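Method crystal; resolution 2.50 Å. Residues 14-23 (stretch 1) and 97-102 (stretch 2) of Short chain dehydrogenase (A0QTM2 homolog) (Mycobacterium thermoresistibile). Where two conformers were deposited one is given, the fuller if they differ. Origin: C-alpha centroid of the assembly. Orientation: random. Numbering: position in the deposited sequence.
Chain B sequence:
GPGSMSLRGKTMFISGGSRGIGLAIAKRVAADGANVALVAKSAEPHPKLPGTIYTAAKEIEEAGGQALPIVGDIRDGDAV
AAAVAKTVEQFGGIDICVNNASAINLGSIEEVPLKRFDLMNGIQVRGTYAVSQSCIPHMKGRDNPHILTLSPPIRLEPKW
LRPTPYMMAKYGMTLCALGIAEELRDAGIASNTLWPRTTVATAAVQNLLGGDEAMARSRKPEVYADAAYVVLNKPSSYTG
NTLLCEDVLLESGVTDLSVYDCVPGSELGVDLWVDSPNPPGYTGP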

# COMPACT_ATOMS: atom_id res chain seq x y z
N ILE B 14 -9.28 16.57 11.43
CA ILE B 14 -7.91 16.44 10.94
C ILE B 14 -7.07 15.57 11.87
O ILE B 14 -7.09 15.75 13.09
N SER B 15 -6.41 14.57 11.28
CA SER B 15 -5.44 13.76 11.99
C SER B 15 -4.13 14.53 11.95
O SER B 15 -3.72 15.07 10.90
N GLY B 16 -3.48 14.50 13.10
CA GLY B 16 -2.42 15.42 13.41
C GLY B 16 -3.05 16.75 13.74
O GLY B 16 -4.06 16.84 14.46
N GLY B 17 -2.45 17.79 13.19
CA GLY B 17 -3.01 19.09 13.30
C GLY B 17 -2.29 19.93 14.32
O GLY B 17 -2.49 21.13 14.35
N SER B 18 -1.43 19.31 15.12
CA SER B 18 -0.84 19.98 16.28
C SER B 18 0.38 20.86 16.00
O SER B 18 0.81 21.60 16.87
N ARG B 19 0.94 20.77 14.81
CA ARG B 19 2.13 21.55 14.45
C ARG B 19 2.34 21.59 12.92
O ARG B 19 1.64 20.93 12.16
N GLY B 20 3.28 22.40 12.49
CA GLY B 20 3.71 22.38 11.10
C GLY B 20 2.59 22.48 10.09
O GLY B 20 1.75 23.36 10.20
N ILE B 21 2.61 21.55 9.13
CA ILE B 21 1.70 21.54 7.97
C ILE B 21 0.23 21.40 8.38
O ILE B 21 -0.63 22.11 7.88
N GLY B 22 -0.04 20.47 9.29
CA GLY B 22 -1.40 20.28 9.79
C GLY B 22 -1.94 21.50 10.51
O GLY B 22 -3.06 21.96 10.27
N LEU B 23 -1.14 22.04 11.41
CA LEU B 23 -1.51 23.27 12.04
C LEU B 23 -1.80 24.34 10.99
O LEU B 23 -2.83 24.97 11.05
N CYS B 97 -12.50 16.01 5.95
CA CYS B 97 -11.63 15.06 6.60
C CYS B 97 -10.25 15.21 5.99
O CYS B 97 -10.08 15.00 4.79
N VAL B 98 -9.27 15.64 6.79
CA VAL B 98 -7.90 15.74 6.31
C VAL B 98 -7.06 14.68 6.97
O VAL B 98 -6.93 14.66 8.17
N ASN B 99 -6.48 13.79 6.17
CA ASN B 99 -5.56 12.77 6.66
C ASN B 99 -4.14 13.29 6.54
O ASN B 99 -3.52 13.24 5.47
N ASN B 100 -3.64 13.81 7.66
CA ASN B 100 -2.29 14.40 7.74
C ASN B 100 -1.32 13.63 8.65
O ASN B 100 -0.15 13.75 8.48
N ALA B 101 -1.80 12.84 9.59
CA ALA B 101 -0.90 12.09 10.48
C ALA B 101 0.10 11.31 9.65
O ALA B 101 -0.25 10.71 8.64
N SER B 102 1.36 11.34 10.08
CA SER B 102 2.41 10.75 9.28
C SER B 102 3.50 10.14 10.10
O SER B 102 3.56 10.29 11.30

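The two stretches meet as neighbouring parallel strands that open into a glycine-rich turn on one side and a loop on the other, burying 335 Å² in total. Ile 14 pairs with Val 98 at a CA–CA distance of 4.7 Å. The stronger backbone link is a hydrogen bond from Ser 15 N to Val 98 O (3.2 Å, 161° at the hydrogen), and the same carbonyl receives a CA-H...O contact from Ile 14, with CA and O 3.4 Å apart.

Apolar packing is concentrated on the sheet face that carries Ile 14 and Val 98. Both side chains are buried. Ile 14 is extended, with chi1 and chi2 both t, and Val 98 also has chi1 t; Ile 14 CG1 lies 3.8 Å from Val 98 CB. The same CG1 approaches Asn 100 CB at 4.4 Å, a looser contact.

The polar centre of the contact is Ser 15, on the other face together with Asn 99. Its p rotamer brings OG close to the backbone where stretch 2 leaves the strand, and there the hydroxyl oxygen accepts two hydrogen bonds: from Asn 100 N (2.9 Å, 138°) and, nearly straight, from Ala 101 N (2.9 Å, 174°). One side chain thus satisfies two successive amides of the loop. Ala 101 CB packs 3.5 Å from Ser 15 OG. A water extends this network, lying 2.6 Å from Ser 15 OG and donating to Asn 99 OD1 at 2.7 Å; it links two side chains whose own closest approach, Ser 15 OG to Asn 99 CB, is 4.5 Å. Asn 99 adopts chi1 m, and its ND2 is hydrogen-bonded elsewhere in the structure.

Asn 100 has the largest area covered by the opposite stretch. Its CB points sideways, and with chi1 t the amide reaches the space between the glycine turn and the helix. Two weak hydrogen bonds tie the residue to Ser 15 O, from Asn 100 N at 3.5 Å and from Asn 100 ND2 at 3.4 Å. ND2 also lies 3.7 Å from Gly 17 N and 3.5 Å from Gly 22 CA, while Asn 100 OD1 is 4.3 Å from CG2 of Ile 21, which is in the m, t rotamer.

Gly 16 and Gly 22 leave room for this amide. An ideal CB on Gly 16 would stand 2.7 Å from Asn 100 ND2, and one on Gly 22 only 2.4 Å from the same atom, both clashes. The positive phi of Gly 16 independently favours glycine.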

# COMPACT_ATOMS: atom_id res chain seq x y z
CB ILE B 14 -7.26 17.84 10.69
CG1 ILE B 14 -5.88 17.68 10.07
CG2 ILE B 14 -7.20 18.68 11.94
CD1 ILE B 14 -5.24 19.00 9.65
CB SER B 15 -5.26 12.39 11.37
OG SER B 15 -4.63 12.49 10.10
CB SER B 18 -0.52 18.94 17.35
OG SER B 18 0.84 18.57 17.32
CB ARG B 19 3.38 21.01 15.16
CG ARG B 19 3.89 19.62 14.68
CD ARG B 19 5.15 19.10 15.46
NE ARG B 19 4.82 18.01 16.40
CZ ARG B 19 4.34 18.17 17.64
NH1 ARG B 19 4.13 19.36 18.16
NH2 ARG B 19 4.06 17.13 18.40
CB ILE B 21 2.08 20.39 6.99
CG1 ILE B 21 3.47 20.66 6.38
CG2 ILE B 21 1.06 20.23 5.88
CD1 ILE B 21 4.05 19.49 5.57
CB LEU B 23 -0.45 23.72 13.03
CG LEU B 23 -0.81 24.93 13.89
CD1 LEU B 23 -2.07 24.70 14.73
CD2 LEU B 23 0.46 25.28 14.75
CB CYS B 97 -12.14 13.66 6.35
SG CYS B 97 -11.07 12.37 7.04
CB VAL B 98 -7.28 17.10 6.59
CG1 VAL B 98 -5.81 17.08 6.24
CG2 VAL B 98 -8.01 18.19 5.82
CB ASN B 99 -5.71 11.47 5.86
CG ASN B 99 -7.07 10.85 6.04
OD1 ASN B 99 -7.44 10.48 7.14
ND2 ASN B 99 -7.82 10.74 4.96
CB ASN B 100 -2.40 15.88 8.15
CG ASN B 100 -1.06 16.47 8.64
OD1 ASN B 100 -0.09 16.59 7.87
ND2 ASN B 100 -1.00 16.83 9.94
CB ALA B 101 -1.68 11.15 11.36
CB SER B 102 2.97 11.78 8.31
OG SER B 102 3.72 12.75 9.00
O HOH W 1 -5.45 10.27 8.94